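Side-chain contacts in glycoside transferase (Listeria monocytogenes, PDB 6R2M), which probably acts on exopolysaccharide as an extracellular, monomeric glycoside hydrolase: residues L179-V184 and A216-D221; F190-Q195 and F199-P204. All blocks are in the same frame, centred on the assembly; numbering follows the deposited sequence.

Interaction 1. Residues L179-V184 and A216-D221; sequences LPIQTV and AMAYFD
I181 and V184 make the apolar part of the contact, reaching over to A218 and Y219. I181 carries CG1 anti to its own backbone N (chi1 -163°), which aims the longer branch at the other helix: I181 CD1 lies 4.0 Å from A218 CB and 4.2 Å from Y219 CB. The same branch runs over the helix backbone there, with I181 CG1 3.8 Å from A218 O. V184 brings a single methyl to the tyrosine, V184 CG1 at 3.8 Å from Y219 CD2. The short helix 179-183 is thus set against the long helix 209-223, part of a largely helical fold; V184 is where the chain leaves helical geometry, and its side chain also touches L160. The polar groups make no hydrogen bond across the two segments. Two carbonyl oxygens instead approach the CD2-CE2 part of the Y219 ring: V184 O at the edge, 3.7 Å from Y219 CE2, and I181 O obliquely, 3.5 Å from Y219 CD2. I181 O also accepts from the side chain of N223, while Q182 NE2 bonds to E222, so polar links follow one turn further along the helix. Within the first segment T183 OG1 donates to L179 O at 2.6 Å.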
loop_
_atom_site.group_PDB
_atom_site.type_symbol
_atom_site.label_atom_id
_atom_site.label_comp_id
_atom_site.label_asym_id
_atom_site.label_seq_id
_atom_site.Cartn_x
_atom_site.Cartn_y
_atom_site.Cartn_z
ATOM N N LEU A 179 13.698 -0.572 -14.585
ATOM C CA LEU A 179 15.011 -1.176 -14.385
ATOM C C LEU A 179 15.315 -1.468 -12.921
ATOM O O LEU A 179 15.894 -2.533 -12.652
ATOM C CB LEU A 179 16.111 -0.293 -14.994
ATOM C CG LEU A 179 17.487 -0.961 -15.107
ATOM C CD1 LEU A 179 17.517 -1.844 -16.337
ATOM C CD2 LEU A 179 18.619 0.057 -15.171
ATOM N N PRO A 180 14.968 -0.610 -11.946
ATOM C CA PRO A 180 15.274 -0.967 -10.549
ATOM C C PRO A 180 14.646 -2.282 -10.122
ATOM O O PRO A 180 15.351 -3.148 -9.590
ATOM C CB PRO A 180 14.732 0.232 -9.755
ATOM C CG PRO A 180 14.905 1.386 -10.712
ATOM C CD PRO A 180 14.584 0.811 -12.066
ATOM N N ILE A 181 13.345 -2.475 -10.360
ATOM C CA ILE A 181 12.715 -3.710 -9.899
ATOM C C ILE A 181 13.063 -4.900 -10.792
ATOM O O ILE A 181 12.967 -6.053 -10.352
ATOM C CB ILE A 181 11.191 -3.497 -9.770
ATOM C CG1 ILE A 181 10.534 -4.588 -8.914
ATOM C CG2 ILE A 181 10.529 -3.406 -11.139
ATOM C CD1 ILE A 181 10.970 -4.585 -7.449
ATOM N N GLN A 182 13.495 -4.654 -12.025
ATOM C CA GLN A 182 13.951 -5.748 -12.877
ATOM C C GLN A 182 15.315 -6.280 -12.469
ATOM O O GLN A 182 15.624 -7.436 -12.787
ATOM C CB GLN A 182 14.028 -5.299 -14.334
ATOM C CG GLN A 182 12.679 -5.136 -14.995
ATOM C CD GLN A 182 12.768 -4.376 -16.315
ATOM O OE1 GLN A 182 13.826 -3.870 -16.676
ATOM N NE2 GLN A 182 11.651 -4.287 -17.028
ATOM N N THR A 183 16.127 -5.482 -11.784
ATOM C CA THR A 183 17.526 -5.832 -11.557
ATOM C C THR A 183 17.900 -5.974 -10.085
ATOM O O THR A 183 19.046 -6.340 -9.787
ATOM C CB THR A 183 18.444 -4.803 -12.233
ATOM O OG1 THR A 183 18.182 -3.480 -11.738
ATOM C CG2 THR A 183 18.198 -4.799 -13.735
ATOM N N VAL A 184 16.973 -5.714 -9.160
ATOM C CA VAL A 184 17.269 -5.863 -7.738
ATOM C C VAL A 184 17.475 -7.339 -7.405
ATOM O O VAL A 184 16.890 -8.235 -8.037
ATOM C CB VAL A 184 16.137 -5.245 -6.890
ATOM C CG1 VAL A 184 14.847 -6.037 -7.051
ATOM C CG2 VAL A 184 16.526 -5.155 -5.423
ATOM N N ALA A 216 8.746 -7.672 -2.867
ATOM C CA ALA A 216 8.587 -8.994 -3.454
ATOM C C ALA A 216 7.383 -9.044 -4.374
ATOM O O ALA A 216 7.424 -9.696 -5.426
ATOM C CB ALA A 216 8.438 -10.047 -2.357
ATOM N N MET A 217 6.286 -8.392 -3.977
ATOM C CA MET A 217 5.109 -8.383 -4.834
ATOM C C MET A 217 5.342 -7.565 -6.102
ATOM O O MET A 217 4.918 -7.969 -7.188
ATOM C CB MET A 217 3.903 -7.871 -4.050
ATOM C CG MET A 217 3.314 -9.009 -3.233
ATOM S SD MET A 217 1.764 -8.631 -2.432
ATOM C CE MET A 217 2.386 -7.441 -1.333
ATOM N N ALA A 218 6.019 -6.421 -5.991
ATOM C CA ALA A 218 6.352 -5.652 -7.186
ATOM C C ALA A 218 7.291 -6.437 -8.089
ATOM O O ALA A 218 7.182 -6.378 -9.316
ATOM C CB ALA A 218 6.985 -4.319 -6.793
ATOM N N TYR A 219 8.239 -7.153 -7.490
ATOM C CA TYR A 219 9.146 -7.990 -8.263
ATOM C C TYR A 219 8.374 -8.998 -9.101
ATOM O O TYR A 219 8.635 -9.161 -10.299
ATOM C CB TYR A 219 10.110 -8.703 -7.319
ATOM C CG TYR A 219 11.233 -9.401 -8.015
ATOM C CD1 TYR A 219 11.080 -10.697 -8.498
ATOM C CD2 TYR A 219 12.459 -8.780 -8.176
ATOM C CE1 TYR A 219 12.120 -11.347 -9.116
ATOM C CE2 TYR A 219 13.504 -9.411 -8.801
ATOM C CZ TYR A 219 13.325 -10.694 -9.273
ATOM O OH TYR A 219 14.379 -11.315 -9.886
ATOM N N PHE A 220 7.448 -9.716 -8.472
ATOM C CA PHE A 220 6.662 -10.697 -9.208
ATOM C C PHE A 220 5.798 -10.025 -10.261
ATOM O O PHE A 220 5.676 -10.517 -11.390
ATOM C CB PHE A 220 5.783 -11.499 -8.258
ATOM C CG PHE A 220 4.956 -12.533 -8.955
ATOM C CD1 PHE A 220 3.601 -12.331 -9.157
ATOM C CD2 PHE A 220 5.536 -13.704 -9.417
ATOM C CE1 PHE A 220 2.832 -13.285 -9.817
ATOM C CE2 PHE A 220 4.770 -14.658 -10.064
ATOM C CZ PHE A 220 3.418 -14.447 -10.260
ATOM N N ASP A 221 5.190 -8.894 -9.905
ATOM C CA ASP A 221 4.303 -8.196 -10.836
ATOM C C ASP A 221 5.030 -7.779 -12.106
ATOM O O ASP A 221 4.465 -7.864 -13.205
ATOM C CB ASP A 221 3.700 -6.968 -10.164
ATOM C CG ASP A 221 2.622 -7.321 -9.167
ATOM O OD1 ASP A 221 2.151 -8.477 -9.178
ATOM O OD2 ASP A 221 2.238 -6.430 -8.384
#

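Interaction 2. Residues F190-Q195 and F199-P204; sequences FTEVFQ and FQYADP
The beta hairpin of strands 193-195 and 198-200 brings V193 opposite Q200 and F194 opposite F199, and a classic beta bulge places both E192 and V193 against Q200. V193 and Q200 are the hydrogen-bonded pair: V193 N donates to Q200 O at 3.0 Å, and Q200 N to V193 O at 2.8 Å. On the face carrying these two side chains, the Q200 chain bends at chi2 and lays its amide beside V193; Q200 NE2 lies 3.3 Å from V193 CG1. The fully extended Q195 meets that amide nearly coplanar, so Q200 NE2 donates to a lone pair of Q195 OE1 at 2.7 Å. The other face holds an edge-to-face pair: F194 turns its edge to the face of F199, centroids 5.3 Å apart and planes at 61°. Just before strand 193-195, T191 sets its CG2 methyl over the centre of the Y201 ring, which follows strand 198-200, a CH-pi contact of 3.7 Å to the centroid, and turns OG1 toward F199 CB. Y201 also makes a cation-pi contact with R250. E192 bends at chi2 (97°), carrying OE1 across to the backbone after strand 198-200, where A202 N donates to E192 OE1 at 2.8 Å from above the carboxylate plane, 52° out of it. E192 OE2 reaches D203 N through a water, 3.1 Å from that nitrogen, and also has a weak bond from Q212 NE2. Strand 158-159 lines the far side of 193-195 through backbone bonds of E192 with L160 and F194 with L158. The two rings of the hairpin reach helix 179-183, F194 at P180 and F199 at T183, while F190 and E192 pack on helix 209-223.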
loop_
_atom_site.group_PDB
_atom_site.type_symbol
_atom_site.label_atom_id
_atom_site.label_comp_id
_atom_site.label_asym_id
_atom_site.label_seq_id
_atom_site.Cartn_x
_atom_site.Cartn_y
_atom_site.Cartn_z
ATOM N N PHE A 190 15.821 -8.080 0.060
ATOM C CA PHE A 190 16.015 -7.100 -0.999
ATOM C C PHE A 190 16.748 -5.877 -0.465
ATOM O O PHE A 190 16.475 -5.413 0.650
ATOM C CB PHE A 190 14.674 -6.634 -1.555
ATOM C CG PHE A 190 13.923 -7.677 -2.316
ATOM C CD1 PHE A 190 14.168 -7.885 -3.659
ATOM C CD2 PHE A 190 12.911 -8.418 -1.696
ATOM C CE1 PHE A 190 13.446 -8.828 -4.368
ATOM C CE2 PHE A 190 12.192 -9.370 -2.404
ATOM C CZ PHE A 190 12.453 -9.570 -3.733
ATOM N N THR A 191 17.652 -5.334 -1.285
ATOM C CA THR A 191 18.125 -3.968 -1.084
ATOM C C THR A 191 16.975 -3.019 -1.372
ATOM O O THR A 191 16.462 -2.998 -2.496
ATOM C CB THR A 191 19.278 -3.648 -2.028
ATOM O OG1 THR A 191 18.904 -4.047 -3.349
ATOM C CG2 THR A 191 20.542 -4.360 -1.616
ATOM N N GLU A 192 16.576 -2.232 -0.381
ATOM C CA GLU A 192 15.335 -1.483 -0.515
ATOM C C GLU A 192 15.479 -0.189 -1.295
ATOM O O GLU A 192 14.464 0.345 -1.757
ATOM C CB GLU A 192 14.772 -1.138 0.865
ATOM C CG GLU A 192 14.459 -2.358 1.714
ATOM C CD GLU A 192 15.570 -2.704 2.696
ATOM O OE1 GLU A 192 16.746 -2.383 2.420
ATOM O OE2 GLU A 192 15.261 -3.292 3.760
ATOM N N VAL A 193 16.687 0.342 -1.438
ATOM C CA VAL A 193 16.875 1.711 -1.906
ATOM C C VAL A 193 17.669 1.714 -3.204
ATOM O O VAL A 193 18.732 1.089 -3.301
ATOM C CB VAL A 193 17.581 2.575 -0.845
ATOM C CG1 VAL A 193 17.735 3.999 -1.355
ATOM C CG2 VAL A 193 16.797 2.579 0.455
ATOM N N PHE A 194 17.173 2.458 -4.184
ATOM C CA PHE A 194 17.851 2.666 -5.455
ATOM C C PHE A 194 18.249 4.136 -5.506
ATOM O O PHE A 194 17.397 5.017 -5.367
ATOM C CB PHE A 194 16.926 2.260 -6.608
ATOM C CG PHE A 194 17.531 2.412 -7.976
ATOM C CD1 PHE A 194 18.374 1.439 -8.489
ATOM C CD2 PHE A 194 17.217 3.511 -8.761
ATOM C CE1 PHE A 194 18.918 1.573 -9.757
ATOM C CE2 PHE A 194 17.760 3.650 -10.030
ATOM C CZ PHE A 194 18.614 2.680 -10.522
ATOM N N GLN A 195 19.550 4.400 -5.605
ATOM C CA GLN A 195 20.040 5.773 -5.574
ATOM C C GLN A 195 21.310 5.830 -6.402
ATOM O O GLN A 195 22.184 4.969 -6.254
ATOM C CB GLN A 195 20.309 6.259 -4.146
ATOM C CG GLN A 195 20.868 7.690 -4.076
ATOM C CD GLN A 195 21.044 8.186 -2.655
ATOM O OE1 GLN A 195 21.039 7.401 -1.710
ATOM N NE2 GLN A 195 21.200 9.500 -2.495
ATOM N N PHE A 199 22.125 0.062 -5.749
ATOM C CA PHE A 199 21.240 -0.432 -4.704
ATOM C C PHE A 199 21.929 -0.373 -3.352
ATOM O O PHE A 199 23.129 -0.650 -3.242
ATOM C CB PHE A 199 20.822 -1.872 -4.972
ATOM C CG PHE A 199 19.961 -2.044 -6.187
ATOM C CD1 PHE A 199 18.596 -1.801 -6.125
ATOM C CD2 PHE A 199 20.511 -2.467 -7.384
ATOM C CE1 PHE A 199 17.801 -1.990 -7.241
ATOM C CE2 PHE A 199 19.720 -2.649 -8.508
ATOM C CZ PHE A 199 18.358 -2.416 -8.432
ATOM N N GLN A 200 21.155 -0.045 -2.324
ATOM C CA GLN A 200 21.641 -0.051 -0.955
ATOM C C GLN A 200 20.513 -0.505 -0.039
ATOM O O GLN A 200 19.336 -0.470 -0.405
ATOM C CB GLN A 200 22.141 1.339 -0.535
ATOM C CG GLN A 200 21.032 2.386 -0.474
ATOM C CD GLN A 200 21.157 3.505 -1.503
ATOM O OE1 GLN A 200 21.366 3.259 -2.694
ATOM N NE2 GLN A 200 20.975 4.745 -1.048
ATOM N N TYR A 201 20.889 -0.957 1.154
ATOM C CA TYR A 201 19.892 -1.310 2.154
ATOM C C TYR A 201 19.418 -0.062 2.891
ATOM O O TYR A 201 20.136 0.932 3.025
ATOM C CB TYR A 201 20.437 -2.346 3.150
ATOM C CG TYR A 201 20.623 -3.749 2.564
ATOM C CD1 TYR A 201 19.536 -4.603 2.372
ATOM C CD2 TYR A 201 21.886 -4.208 2.201
ATOM C CE1 TYR A 201 19.708 -5.875 1.826
ATOM C CE2 TYR A 201 22.066 -5.471 1.677
ATOM C CZ TYR A 201 20.977 -6.308 1.500
ATOM O OH TYR A 201 21.159 -7.569 0.968
ATOM N N ALA A 202 18.178 -0.127 3.368
ATOM C CA ALA A 202 17.574 1.022 4.025
ATOM C C ALA A 202 18.197 1.278 5.390
ATOM O O ALA A 202 18.253 2.430 5.843
ATOM C CB ALA A 202 16.068 0.804 4.164
ATOM N N ASP A 203 18.665 0.230 6.052
ATOM C CA ASP A 203 19.170 0.297 7.415
ATOM C C ASP A 203 20.401 -0.580 7.510
ATOM O O ASP A 203 20.492 -1.601 6.818
ATOM C CB ASP A 203 18.093 -0.165 8.414
ATOM C CG ASP A 203 18.537 -0.036 9.853
ATOM O OD1 ASP A 203 18.440 1.078 10.402
ATOM O OD2 ASP A 203 18.979 -1.050 10.429
ATOM N N PRO A 204 21.390 -0.210 8.327
ATOM C CA PRO A 204 22.620 -1.011 8.376
ATOM C C PRO A 204 22.430 -2.414 8.934
ATOM O O PRO A 204 23.267 -3.277 8.658
ATOM C CB PRO A 204 23.568 -0.179 9.256
ATOM C CG PRO A 204 22.783 0.987 9.744
ATOM C CD PRO A 204 21.580 1.143 8.873
HETATM O O HOH W 1 17.525 -2.626 5.421
#

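Along the chain the order is 179-184, 190-195, 199-204 and 216-221, so the hairpin of interaction 2 falls between the two helices that interaction 1 brings together. The centres are about 13 Å apart, on the same side of the chain's centre, and the two contacts touch directly. F199 is a bridge between them, its CZ lying 3.3 Å from P180 O of the short helix, and V184 CG2 adds a second touch at T191 OG1. Helix 209-223 is common to both surroundings as well. The hairpin side of the three-stranded sheet therefore lies against both the short helix and the long one.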